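Local coordinates for hypothetical protein VC1899 (Vibrio cholerae, PDB 1XMX), which is of unknown function but carries a Card1-like endonuclease domain of the PD-(D/E)XK clan and probably binds nucleic acid, at residues R16-L21 with Q44-V49; S69-A74 with L97-L102; S260-I265 with V296-N301; V281-G286 with E326-L331; D319-K324 with A339-F344. One frame throughout, in Å; residues are numbered along the deposited sequence.

Contact 1 of 5, residues R16-L21 with Q44-V49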
# COMPACT_ATOMS: atom_id res chain seq x y z
N ARG A 16 14.07 0.42 3.43
CA ARG A 16 15.04 -0.63 3.22
C ARG A 16 16.05 -0.72 4.39
O ARG A 16 16.87 -1.61 4.41
CB ARG A 16 15.76 -0.42 1.86
CG ARG A 16 14.90 -0.82 0.66
CD ARG A 16 15.62 -0.37 -0.58
NE ARG A 16 15.71 1.09 -0.62
CZ ARG A 16 16.73 1.75 -1.15
NH1 ARG A 16 17.74 1.07 -1.69
NH2 ARG A 16 16.74 3.07 -1.11
N LEU A 17 15.95 0.18 5.37
CA LEU A 17 16.68 0.03 6.67
C LEU A 17 15.91 -0.82 7.66
O LEU A 17 16.49 -1.35 8.60
CB LEU A 17 16.94 1.39 7.30
CG LEU A 17 17.76 2.37 6.49
CD1 LEU A 17 17.98 3.69 7.28
CD2 LEU A 17 19.11 1.74 6.05
N VAL A 18 14.61 -0.99 7.42
CA VAL A 18 13.78 -1.76 8.31
C VAL A 18 13.63 -3.20 7.79
O VAL A 18 13.68 -4.16 8.58
CB VAL A 18 12.35 -1.10 8.37
CG1 VAL A 18 11.33 -1.99 9.02
CG2 VAL A 18 12.40 0.18 9.13
N THR A 19 13.40 -3.38 6.48
CA THR A 19 13.08 -4.73 5.99
C THR A 19 14.16 -5.84 6.22
O THR A 19 13.80 -6.97 6.46
CB THR A 19 12.55 -4.70 4.55
OG1 THR A 19 13.53 -4.14 3.68
CG2 THR A 19 11.27 -3.82 4.46
N PRO A 20 15.47 -5.52 6.07
CA PRO A 20 16.47 -6.46 6.51
C PRO A 20 16.34 -6.94 7.97
O PRO A 20 16.61 -8.13 8.26
CB PRO A 20 17.78 -5.68 6.33
CG PRO A 20 17.45 -4.71 5.15
CD PRO A 20 16.07 -4.31 5.44
N LEU A 21 15.93 -6.06 8.88
CA LEU A 21 15.75 -6.48 10.29
C LEU A 21 14.50 -7.29 10.54
O LEU A 21 14.39 -7.94 11.56
CB LEU A 21 15.77 -5.24 11.21
CG LEU A 21 17.13 -4.47 11.24
CD1 LEU A 21 16.92 -3.10 11.75
CD2 LEU A 21 18.22 -5.21 12.08
N GLN A 44 12.00 8.34 15.31
CA GLN A 44 10.94 7.96 16.21
C GLN A 44 9.93 7.01 15.51
O GLN A 44 9.54 5.99 16.09
CB GLN A 44 10.25 9.20 16.79
CG GLN A 44 11.19 10.04 17.69
CD GLN A 44 10.57 11.41 18.07
OE1 GLN A 44 9.50 11.79 17.61
NE2 GLN A 44 11.27 12.14 18.92
N ARG A 45 9.59 7.33 14.27
CA ARG A 45 8.69 6.47 13.47
C ARG A 45 9.30 5.10 13.13
O ARG A 45 8.62 4.03 13.21
CB ARG A 45 8.32 7.16 12.18
CG ARG A 45 7.41 8.33 12.36
CD ARG A 45 7.38 9.08 11.05
NE ARG A 45 6.79 10.40 11.14
CZ ARG A 45 7.04 11.38 10.25
NH1 ARG A 45 7.86 11.17 9.23
NH2 ARG A 45 6.46 12.58 10.40
N LEU A 46 10.55 5.12 12.67
CA LEU A 46 11.31 3.89 12.44
C LEU A 46 11.33 3.01 13.68
O LEU A 46 11.21 1.77 13.61
CB LEU A 46 12.76 4.20 12.05
CG LEU A 46 12.90 4.81 10.67
CD1 LEU A 46 14.30 5.21 10.35
CD2 LEU A 46 12.42 3.78 9.59
N SER A 47 11.56 3.66 14.82
CA SER A 47 11.60 2.98 16.11
C SER A 47 10.27 2.41 16.54
O SER A 47 10.27 1.38 17.14
CB SER A 47 12.08 3.94 17.19
OG SER A 47 13.43 4.25 16.91
N ASP A 48 9.15 3.09 16.25
CA ASP A 48 7.79 2.50 16.54
C ASP A 48 7.58 1.15 15.83
O ASP A 48 7.11 0.17 16.41
CB ASP A 48 6.68 3.45 16.10
CG ASP A 48 6.65 4.71 16.91
OD1 ASP A 48 7.29 4.72 17.99
OD2 ASP A 48 5.99 5.71 16.47
N VAL A 49 7.95 1.09 14.57
CA VAL A 49 7.82 -0.14 13.82
C VAL A 49 8.81 -1.23 14.37
O VAL A 49 8.42 -2.40 14.64
CB VAL A 49 8.13 0.15 12.36
CG1 VAL A 49 8.35 -1.14 11.57
CG2 VAL A 49 7.05 1.09 11.77
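V18 meets L46 and V49 through a first torsion (chi1 167°) that spreads its two methyls across the gap, CG1 lying anti to the backbone N and CG2 anti to the carbonyl carbon. V49 takes nearly the same setting, which sends its CG1 toward V18. On L46, chi2 of 176° extends the CD1 branch, and it is the other methyl, CD2, that faces V18. Each methyl of V18 therefore has its own partner: CG2 sits 3.6 Å from L46 CD2, and V18 CG1 is a looser 4.0 Å from V49 CG1. Because L46 and V49 are three residues apart, their side chains stand next to each other on one side of helix 40-52. V18 crosses V49 at about a right angle and L46 more obliquely. The backbones come close here, with the CA atoms of V18 and L46 7.4 Å apart. P20, lacking an N-H, contributes to the kink in 16-21, a helix already weakly bonded. Below the contact, L17 and L46 both rest on F33 of strand 30-35, while helix 144-150 closes over V49. Helices 15-22 and 40-52 connect strands 4-9, 30-35 and 56-61 in succession, so this is the apolar seam between adjacent helices on one face of a Rossmann-like sheet with strand order 3-2-1-4-5, consistent with the CARF domain found in Card1 relatives.

Contact 2 of 5, residues S69-A74 with L97-L102; sequences SAIKSA and LRHRLL
I71 drives its CD1 methyl into the corner between H99 and R100, and this is the tight part of the contact. The methyl is 3.8 Å from R100 CG and 3.9 Å from H99 CD2, approaching the imidazole obliquely. An extended chi2 (171°) pushes CD1 out from helix 68-85, and the side chain crosses both partners at about a right angle. H99 and R100 are themselves packed: R100 CG lies 3.6 Å above the plane of the H99 ring, offset toward its rim, while L97 CB, from the residue at the N-cap position, meets that ring at its edge. Only the aliphatic stem of R100 serves I71; its chain continues extended and delivers NH2 to a salt bridge with D36. The other side is looser. K72 is partly exposed and slants across toward helix 98-110, its ammonium paired with E106 beyond the contact, and L102 stays exposed. A bound magnesium ion lies about 6 Å from the H99 side chain. In the fold, helix 68-85 leads into strand 88-92 and helix 98-110 leads on from it to strand 115-118, so the contact joins neighbouring helices flanking the parallel part of the mixed sheet.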
# COMPACT_ATOMS: atom_id res chain seq x y z
N SER A 69 34.39 16.08 5.95
CA SER A 69 35.44 15.75 6.92
C SER A 69 34.91 15.84 8.37
O SER A 69 35.32 15.07 9.22
CB SER A 69 36.77 16.51 6.69
OG SER A 69 36.76 17.82 7.23
N ALA A 70 33.92 16.70 8.62
CA ALA A 70 33.17 16.71 9.91
C ALA A 70 32.22 15.49 10.07
O ALA A 70 32.14 14.89 11.15
CB ALA A 70 32.40 18.03 10.09
N ILE A 71 31.50 15.12 9.02
CA ILE A 71 30.73 13.85 9.06
C ILE A 71 31.62 12.61 9.31
O ILE A 71 31.32 11.80 10.21
CB ILE A 71 29.86 13.66 7.77
CG1 ILE A 71 28.92 14.85 7.57
CG2 ILE A 71 29.06 12.31 7.82
CD1 ILE A 71 28.20 14.80 6.20
N LYS A 72 32.69 12.45 8.54
CA LYS A 72 33.61 11.33 8.72
C LYS A 72 34.22 11.30 10.11
O LYS A 72 34.48 10.25 10.69
CB LYS A 72 34.77 11.44 7.72
CG LYS A 72 34.37 11.10 6.29
CD LYS A 72 35.56 10.96 5.32
CE LYS A 72 34.97 10.69 3.92
NZ LYS A 72 35.95 10.66 2.77
N SER A 73 34.54 12.49 10.61
CA SER A 73 34.98 12.60 11.98
C SER A 73 33.93 12.10 13.03
O SER A 73 34.28 11.37 13.98
CB SER A 73 35.35 14.04 12.24
OG SER A 73 36.48 14.01 13.00
N ALA A 74 32.66 12.52 12.87
CA ALA A 74 31.62 12.09 13.79
C ALA A 74 31.48 10.57 13.70
O ALA A 74 31.43 9.88 14.70
CB ALA A 74 30.24 12.82 13.48
N LEU A 97 21.51 10.40 1.84
CA LEU A 97 22.16 11.31 0.85
C LEU A 97 23.59 10.84 0.51
O LEU A 97 24.32 10.31 1.37
CB LEU A 97 22.14 12.76 1.35
CG LEU A 97 20.77 13.49 1.42
CD1 LEU A 97 20.87 14.85 2.13
CD2 LEU A 97 20.04 13.67 0.08
N ARG A 98 24.00 11.01 -0.74
CA ARG A 98 25.26 10.37 -1.13
C ARG A 98 26.49 10.89 -0.39
O ARG A 98 27.36 10.12 -0.12
CB ARG A 98 25.42 10.26 -2.66
CG ARG A 98 24.34 9.30 -3.25
CD ARG A 98 24.05 9.55 -4.73
NE ARG A 98 22.99 8.64 -5.19
CZ ARG A 98 21.69 8.92 -5.14
NH1 ARG A 98 21.27 10.09 -4.64
NH2 ARG A 98 20.81 8.04 -5.57
N HIS A 99 26.51 12.17 -0.01
CA HIS A 99 27.63 12.69 0.74
C HIS A 99 27.79 12.02 2.10
O HIS A 99 28.87 11.65 2.48
CB HIS A 99 27.62 14.25 0.85
CG HIS A 99 26.58 14.81 1.77
ND1 HIS A 99 25.24 14.47 1.70
CD2 HIS A 99 26.67 15.76 2.73
CE1 HIS A 99 24.57 15.14 2.61
NE2 HIS A 99 25.40 15.94 3.25
N ARG A 100 26.71 11.87 2.83
CA ARG A 100 26.75 11.17 4.11
C ARG A 100 27.04 9.68 3.84
O ARG A 100 27.77 9.06 4.59
CB ARG A 100 25.39 11.32 4.82
CG ARG A 100 25.08 12.78 5.25
CD ARG A 100 23.63 13.04 5.60
NE ARG A 100 23.42 14.42 6.05
CZ ARG A 100 22.21 14.95 6.26
NH1 ARG A 100 21.12 14.24 6.01
NH2 ARG A 100 22.07 16.19 6.69
N LEU A 101 26.39 9.09 2.83
CA LEU A 101 26.56 7.64 2.54
C LEU A 101 27.99 7.27 2.30
O LEU A 101 28.47 6.31 2.87
CB LEU A 101 25.74 7.17 1.32
CG LEU A 101 25.77 5.68 0.94
CD1 LEU A 101 24.97 4.87 1.99
CD2 LEU A 101 25.14 5.42 -0.42
N LEU A 102 28.66 8.03 1.44
CA LEU A 102 30.03 7.75 1.08
C LEU A 102 31.03 8.10 2.19
O LEU A 102 32.09 7.50 2.25
CB LEU A 102 30.43 8.44 -0.22
CG LEU A 102 29.60 7.96 -1.41
CD1 LEU A 102 30.11 8.62 -2.64
CD2 LEU A 102 29.74 6.46 -1.50

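Contact 3 of 5, residues S260-I265 with V296-N301; sequences STVKQI and VATVVN
V262 and T298 point straight at one another, methyl to methyl, joining helix 243-266 to the mixed sheet of the PD-(D/E)XK endonuclease-like domain. The approach is tip to tip: V262 CG1 and T298 CG2 stand 3.7 Å apart, bridging backbones whose CA atoms are 8.6 Å from each other. V262 holds CG1 anti to its own N (chi1 171°), while the second methyl, CG2, is the one nearest V296. That second meeting is slacker, 4.3 Å between V262 CG2 and V296 CG1. One valine thus touches both V296 and T298, whose side chains point to the same side, while the intervening A297 faces the other way and, like V299, packs on helix 144-150. The strand consequently has a helix on each side. All three touching residues are buried, yet the segments share little surface, 89 Å², since a single helix residue does the work. Nearby, I265 continues the apolar layer onto I272 and helix 371-380. The threonine is used in two ways: its methyl serves the helix, and its hydroxyl is directed elsewhere. With chi1 at 61°, T298 OG1 sits between the backbone N and the carbonyl carbon, and from there it makes a weak hydrogen bond to the backbone oxygen of H305 on the adjoining strand 303-310.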
# COMPACT_ATOMS: atom_id res chain seq x y z
N SER A 260 -11.31 -9.22 -2.54
CA SER A 260 -11.51 -10.65 -2.57
C SER A 260 -10.61 -11.35 -3.60
O SER A 260 -10.19 -12.47 -3.39
CB SER A 260 -12.97 -10.94 -2.86
OG SER A 260 -13.75 -10.70 -1.70
N THR A 261 -10.41 -10.72 -4.75
CA THR A 261 -9.51 -11.21 -5.80
C THR A 261 -8.02 -11.17 -5.41
O THR A 261 -7.27 -12.11 -5.69
CB THR A 261 -9.76 -10.39 -7.08
OG1 THR A 261 -11.14 -10.53 -7.40
CG2 THR A 261 -8.90 -10.84 -8.25
N VAL A 262 -7.59 -10.10 -4.75
CA VAL A 262 -6.27 -10.00 -4.24
C VAL A 262 -6.01 -11.13 -3.27
O VAL A 262 -4.92 -11.74 -3.28
CB VAL A 262 -6.00 -8.63 -3.54
CG1 VAL A 262 -4.60 -8.68 -2.81
CG2 VAL A 262 -6.01 -7.48 -4.54
N LYS A 263 -6.99 -11.41 -2.42
CA LYS A 263 -6.89 -12.50 -1.43
C LYS A 263 -6.73 -13.88 -2.10
O LYS A 263 -5.93 -14.70 -1.65
CB LYS A 263 -8.08 -12.48 -0.48
CG LYS A 263 -8.09 -13.65 0.45
CD LYS A 263 -9.38 -13.72 1.25
CE LYS A 263 -9.37 -14.91 2.21
NZ LYS A 263 -10.63 -14.91 3.00
N GLN A 264 -7.48 -14.12 -3.19
CA GLN A 264 -7.24 -15.27 -4.07
C GLN A 264 -5.87 -15.38 -4.71
O GLN A 264 -5.28 -16.47 -4.74
CB GLN A 264 -8.27 -15.30 -5.21
CG GLN A 264 -9.52 -15.84 -4.77
CD GLN A 264 -10.47 -16.14 -5.91
OE1 GLN A 264 -10.04 -16.44 -7.05
NE2 GLN A 264 -11.76 -16.07 -5.61
N ILE A 265 -5.38 -14.27 -5.26
CA ILE A 265 -4.04 -14.25 -5.90
C ILE A 265 -3.00 -14.53 -4.86
O ILE A 265 -2.04 -15.22 -5.11
CB ILE A 265 -3.78 -12.89 -6.57
CG1 ILE A 265 -4.74 -12.72 -7.74
CG2 ILE A 265 -2.33 -12.78 -7.03
CD1 ILE A 265 -4.92 -11.28 -8.22
N VAL A 296 -8.34 -0.46 -1.68
CA VAL A 296 -7.64 -1.71 -1.39
C VAL A 296 -6.18 -1.34 -1.33
O VAL A 296 -5.64 -0.69 -2.25
CB VAL A 296 -7.86 -2.81 -2.48
CG1 VAL A 296 -7.15 -4.18 -2.07
CG2 VAL A 296 -9.33 -3.00 -2.75
N ALA A 297 -5.56 -1.67 -0.22
CA ALA A 297 -4.14 -1.44 -0.03
C ALA A 297 -3.46 -2.80 0.13
O ALA A 297 -3.98 -3.67 0.83
CB ALA A 297 -3.89 -0.62 1.22
N THR A 298 -2.29 -2.97 -0.52
CA THR A 298 -1.42 -4.13 -0.31
C THR A 298 0.04 -3.72 -0.11
O THR A 298 0.44 -2.59 -0.41
CB THR A 298 -1.45 -5.13 -1.48
OG1 THR A 298 -1.00 -4.47 -2.66
CG2 THR A 298 -2.83 -5.62 -1.74
N VAL A 299 0.83 -4.62 0.46
CA VAL A 299 2.29 -4.53 0.31
C VAL A 299 2.69 -5.79 -0.47
O VAL A 299 2.26 -6.92 -0.13
CB VAL A 299 3.05 -4.44 1.69
CG1 VAL A 299 4.58 -4.31 1.48
CG2 VAL A 299 2.56 -3.26 2.51
N VAL A 300 3.56 -5.60 -1.47
CA VAL A 300 4.02 -6.68 -2.31
C VAL A 300 5.49 -6.48 -2.55
O VAL A 300 5.88 -5.42 -2.99
CB VAL A 300 3.34 -6.63 -3.70
CG1 VAL A 300 3.73 -7.85 -4.52
CG2 VAL A 300 1.77 -6.45 -3.53
N ASN A 301 6.30 -7.51 -2.27
CA ASN A 301 7.73 -7.41 -2.37
C ASN A 301 8.23 -6.17 -1.64
O ASN A 301 9.08 -5.43 -2.18
CB ASN A 301 8.25 -7.48 -3.81
CG ASN A 301 9.77 -7.76 -3.85
OD1 ASN A 301 10.28 -8.42 -2.98
ND2 ASN A 301 10.46 -7.27 -4.85

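Contact 4 of 5, residues V281-G286 with E326-L331; sequences VYRQLG and ESLRDL
R283 turns its guanidinium to two leucines rather than to an acid, although the facing helix carries both E326 and D330. The setting is the mixed sheet of the endonuclease-like domain: strand 279-285, one arm of the hairpin with 288-300, lies beneath helix 321-333, and the long arginine spans the 10.4 Å between the CA atoms of R283 and L331. A bend at chi3 (-66°) sets the guanidinium against the helix. L331 CB then lies in the guanidinium plane, at its edge, 3.4 Å from R283 NH1; the still shorter approach of L331 CD2 is doubtful, because the leucine torsions fit no usual rotamer. On the other branch, R283 NH2 is 4.1 Å from L328 CD2, a looser touch. One water joins the two elements, 2.7 Å from S327 OG and also at the guanidinium edge, though its bond to R283 NH2 is weak. L331 is exposed, so this end of the contact borders solvent, whereas L328 is buried and rests on N292. The acids are engaged along their own helix. R329 collects them into a salt-bridge network, the link to E326 being long, and also donates NH2 to the backbone oxygen of L358. Its NH1 reaches D330 OD1 at 3.0 Å, in the guanidinium plane, meeting the carboxylate from the syn side and 30° out of its plane.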
# COMPACT_ATOMS: atom_id res chain seq x y z
N VAL A 281 -6.77 6.68 6.57
CA VAL A 281 -5.39 7.14 6.74
C VAL A 281 -5.45 8.58 7.24
O VAL A 281 -6.15 9.43 6.64
CB VAL A 281 -4.60 7.19 5.39
CG1 VAL A 281 -3.10 7.59 5.61
CG2 VAL A 281 -4.73 5.91 4.62
N TYR A 282 -4.75 8.84 8.34
CA TYR A 282 -4.69 10.13 8.98
C TYR A 282 -3.25 10.68 9.00
O TYR A 282 -2.31 9.92 9.24
CB TYR A 282 -5.23 10.01 10.43
CG TYR A 282 -6.66 9.52 10.52
CD1 TYR A 282 -6.95 8.15 10.60
CD2 TYR A 282 -7.72 10.42 10.51
CE1 TYR A 282 -8.28 7.70 10.69
CE2 TYR A 282 -9.06 9.99 10.57
CZ TYR A 282 -9.33 8.62 10.66
OH TYR A 282 -10.65 8.19 10.73
N ARG A 283 -3.10 11.99 8.72
CA ARG A 283 -1.82 12.69 8.88
C ARG A 283 -2.04 13.99 9.63
O ARG A 283 -2.90 14.78 9.24
CB ARG A 283 -1.15 12.95 7.53
CG ARG A 283 -0.67 11.68 6.83
CD ARG A 283 -0.20 11.90 5.39
NE ARG A 283 -1.29 12.30 4.51
CZ ARG A 283 -1.22 12.51 3.20
NH1 ARG A 283 -0.09 12.39 2.52
NH2 ARG A 283 -2.31 12.89 2.54
N GLN A 284 -1.33 14.20 10.73
CA GLN A 284 -1.45 15.43 11.50
C GLN A 284 -0.52 16.49 10.95
O GLN A 284 0.66 16.20 10.68
CB GLN A 284 -1.08 15.21 12.97
CG GLN A 284 -2.21 14.75 13.87
CD GLN A 284 -3.44 15.66 13.85
OE1 GLN A 284 -4.50 15.24 13.39
NE2 GLN A 284 -3.32 16.91 14.38
N LEU A 285 -1.03 17.71 10.81
CA LEU A 285 -0.18 18.91 10.56
C LEU A 285 -0.51 19.99 11.60
O LEU A 285 -1.48 20.74 11.44
CB LEU A 285 -0.33 19.44 9.13
CG LEU A 285 -0.03 18.53 7.91
CD1 LEU A 285 -0.77 17.18 7.93
CD2 LEU A 285 -0.37 19.24 6.63
N GLY A 286 0.28 20.08 12.66
CA GLY A 286 -0.13 20.92 13.80
C GLY A 286 -1.49 20.46 14.30
O GLY A 286 -1.73 19.27 14.44
N GLU A 326 -1.62 9.53 -7.56
CA GLU A 326 -0.17 9.62 -7.62
C GLU A 326 0.47 10.31 -6.40
O GLU A 326 1.58 9.97 -5.94
CB GLU A 326 0.26 10.40 -8.85
CG GLU A 326 1.72 10.22 -9.08
CD GLU A 326 2.40 11.48 -9.56
OE1 GLU A 326 1.91 12.58 -9.20
OE2 GLU A 326 3.41 11.38 -10.31
N SER A 327 -0.23 11.31 -5.89
CA SER A 327 0.25 12.04 -4.77
C SER A 327 0.17 11.21 -3.47
O SER A 327 1.03 11.32 -2.59
CB SER A 327 -0.56 13.31 -4.67
OG SER A 327 -0.58 13.73 -3.35
N LEU A 328 -0.89 10.44 -3.30
CA LEU A 328 -0.98 9.54 -2.17
C LEU A 328 0.14 8.46 -2.20
O LEU A 328 0.82 8.20 -1.21
CB LEU A 328 -2.30 8.84 -2.23
CG LEU A 328 -3.43 9.72 -1.74
CD1 LEU A 328 -4.65 8.83 -1.91
CD2 LEU A 328 -3.18 10.01 -0.30
N ARG A 329 0.32 7.88 -3.36
CA ARG A 329 1.32 6.86 -3.60
C ARG A 329 2.71 7.34 -3.06
O ARG A 329 3.29 6.75 -2.12
CB ARG A 329 1.27 6.62 -5.10
CG ARG A 329 2.23 5.60 -5.66
CD ARG A 329 3.15 6.37 -6.52
NE ARG A 329 2.89 6.17 -7.91
CZ ARG A 329 3.37 6.99 -8.83
NH1 ARG A 329 4.06 8.06 -8.45
NH2 ARG A 329 3.13 6.76 -10.12
N ASP A 330 3.20 8.45 -3.61
CA ASP A 330 4.45 9.09 -3.18
C ASP A 330 4.54 9.31 -1.68
O ASP A 330 5.47 8.84 -1.03
CB ASP A 330 4.62 10.42 -3.93
CG ASP A 330 4.71 10.22 -5.47
OD1 ASP A 330 5.20 9.11 -5.91
OD2 ASP A 330 4.30 11.16 -6.24
N LEU A 331 3.55 10.00 -1.14
CA LEU A 331 3.54 10.45 0.22
C LEU A 331 3.34 9.31 1.22
O LEU A 331 3.72 9.45 2.39
CB LEU A 331 2.41 11.49 0.40
CG LEU A 331 2.84 12.98 0.36
CD1 LEU A 331 2.11 13.78 -0.65
CD2 LEU A 331 2.70 13.66 1.72
O HOH W 1 -1.52 13.52 -0.78

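Contact 5 of 5, residues D319-K324 with A339-F344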
# COMPACT_ATOMS: atom_id res chain seq x y z
N ASP A 319 -10.36 17.04 -13.64
CA ASP A 319 -10.57 15.96 -12.65
C ASP A 319 -9.29 15.67 -11.84
O ASP A 319 -8.20 15.61 -12.39
CB ASP A 319 -11.08 14.69 -13.33
CG ASP A 319 -11.77 13.74 -12.34
OD1 ASP A 319 -11.07 12.95 -11.63
OD2 ASP A 319 -13.02 13.80 -12.28
N ASP A 320 -9.44 15.48 -10.53
CA ASP A 320 -8.29 15.37 -9.64
C ASP A 320 -7.90 13.93 -9.32
O ASP A 320 -6.90 13.71 -8.65
CB ASP A 320 -8.51 16.20 -8.35
CG ASP A 320 -9.38 15.47 -7.31
OD1 ASP A 320 -10.09 14.51 -7.67
OD2 ASP A 320 -9.37 15.87 -6.11
N THR A 321 -8.69 12.95 -9.79
CA THR A 321 -8.56 11.52 -9.39
C THR A 321 -7.10 10.96 -9.50
O THR A 321 -6.59 10.35 -8.56
CB THR A 321 -9.55 10.60 -10.18
OG1 THR A 321 -10.91 10.85 -9.72
CG2 THR A 321 -9.23 9.16 -9.95
N LEU A 322 -6.50 11.17 -10.65
CA LEU A 322 -5.22 10.62 -11.02
C LEU A 322 -4.03 11.41 -10.40
O LEU A 322 -3.05 10.79 -10.01
CB LEU A 322 -5.10 10.60 -12.54
CG LEU A 322 -6.07 9.62 -13.22
CD1 LEU A 322 -5.75 9.71 -14.68
CD2 LEU A 322 -5.85 8.17 -12.76
N TYR A 323 -4.11 12.74 -10.37
CA TYR A 323 -3.11 13.57 -9.65
C TYR A 323 -3.09 13.28 -8.17
O TYR A 323 -2.02 13.22 -7.54
CB TYR A 323 -3.42 15.04 -9.80
CG TYR A 323 -3.23 15.50 -11.15
CD1 TYR A 323 -2.00 15.38 -11.77
CD2 TYR A 323 -4.27 16.06 -11.85
CE1 TYR A 323 -1.80 15.82 -13.07
CE2 TYR A 323 -4.10 16.47 -13.13
CZ TYR A 323 -2.86 16.36 -13.73
OH TYR A 323 -2.73 16.84 -15.03
N LYS A 324 -4.30 13.14 -7.61
CA LYS A 324 -4.44 12.79 -6.22
C LYS A 324 -3.93 11.38 -5.92
O LYS A 324 -3.28 11.18 -4.91
CB LYS A 324 -5.88 12.91 -5.77
CG LYS A 324 -6.05 12.63 -4.32
CD LYS A 324 -7.54 12.41 -4.05
CE LYS A 324 -7.95 12.68 -2.64
NZ LYS A 324 -7.70 11.50 -1.73
N ALA A 339 0.63 2.42 -7.69
CA ALA A 339 -0.81 2.61 -7.59
C ALA A 339 -1.56 2.31 -8.89
O ALA A 339 -1.09 2.53 -10.01
CB ALA A 339 -1.16 4.06 -7.05
N MET A 340 -2.78 1.83 -8.70
CA MET A 340 -3.64 1.43 -9.78
C MET A 340 -5.03 2.09 -9.62
O MET A 340 -5.53 2.26 -8.51
CB MET A 340 -3.81 -0.07 -9.64
CG MET A 340 -4.94 -0.58 -10.48
SD MET A 340 -5.07 -2.36 -10.55
CE MET A 340 -3.71 -2.77 -11.72
N LEU A 341 -5.67 2.44 -10.73
CA LEU A 341 -7.11 2.81 -10.66
C LEU A 341 -7.92 1.73 -11.35
O LEU A 341 -7.67 1.42 -12.51
CB LEU A 341 -7.35 4.19 -11.29
CG LEU A 341 -8.78 4.66 -11.54
CD1 LEU A 341 -9.54 4.76 -10.22
CD2 LEU A 341 -8.73 6.03 -12.27
N VAL A 342 -8.86 1.13 -10.62
CA VAL A 342 -9.81 0.20 -11.25
C VAL A 342 -11.12 0.97 -11.50
O VAL A 342 -11.69 1.53 -10.56
CB VAL A 342 -10.04 -1.07 -10.38
CG1 VAL A 342 -11.13 -1.96 -11.02
CG2 VAL A 342 -8.65 -1.83 -10.17
N SER A 343 -11.57 1.02 -12.75
CA SER A 343 -12.71 1.84 -13.13
C SER A 343 -13.76 0.96 -13.80
O SER A 343 -13.45 0.23 -14.73
CB SER A 343 -12.28 2.94 -14.10
OG SER A 343 -13.39 3.80 -14.37
N PHE A 344 -14.99 1.02 -13.28
CA PHE A 344 -16.12 0.32 -13.83
C PHE A 344 -16.60 0.97 -15.12
O PHE A 344 -17.10 0.27 -16.03
CB PHE A 344 -17.22 0.30 -12.77
CG PHE A 344 -18.53 -0.33 -13.22
CD1 PHE A 344 -18.63 -1.70 -13.44
CD2 PHE A 344 -19.65 0.45 -13.39
CE1 PHE A 344 -19.83 -2.29 -13.85
CE2 PHE A 344 -20.84 -0.13 -13.80
CZ PHE A 344 -20.93 -1.50 -14.03
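L341 supplies the largest share of the buried surface, and a single methyl does the touching. Its CD2 is 3.6 Å from L322 CD2 and 3.9 Å from T321 CG2, so two consecutive residues of helix 321-333 close over one branch of a strand leucine. Both cross L341 at about a right angle. The leucine gets there with CG anti to its backbone N (chi1 170°), standing up from strand 338-343 toward the helix. L322 starts off to one side; with CD1 as the extended branch (chi2 -178°), the other methyl, CD2, turns in to L341. L322 also packs on D351 and R354 of helix 349-358. T321 divides its branches: the methyl goes to L341, while the hydroxyl goes back to D319. D319 OD1 accepts twice, from T321 N (3.0 Å) in a capping bond and from T321 OG1 (2.8 Å) on its syn lone pair. Helix 321-333 is the crossover of a beta-alpha-beta unit between the parallel strands 303-310 and 338-343. T321 also touches E308 and K310, whose E-x-K spacing fits the superfamily's (D/E)XK signature. The implication is a division of labour: an apolar meeting with L341, and a carboxylate that fixes the threonine's rotation and takes up the backbone N-H of T321 where the chain enters the helix.

How the contacts relate
Contacts 1 and 2 belong to the Rossmann-like N-terminal domain, while contacts 3, 4 and 5 all reach the mixed sheet of the endonuclease-like domain. The first two pair helix with helix; the other three set a helix on a strand. Contacts 4 and 5 share helix 321-333 and touch directly, R329 CG lying 4.0 Å from A339 CB. Contact 3 uses strand 288-300, the sheet neighbour of the strand in contact 4, but a different helix. Contacts 1, 3 and 5 are buried and meet through methyls alone; contact 2 is buried too, but with a partly exposed histidine and an arginine stem, and contact 4, only partly buried, uses an arginine guanidinium. Centres of contacts 2 and 5 lie 41 Å apart.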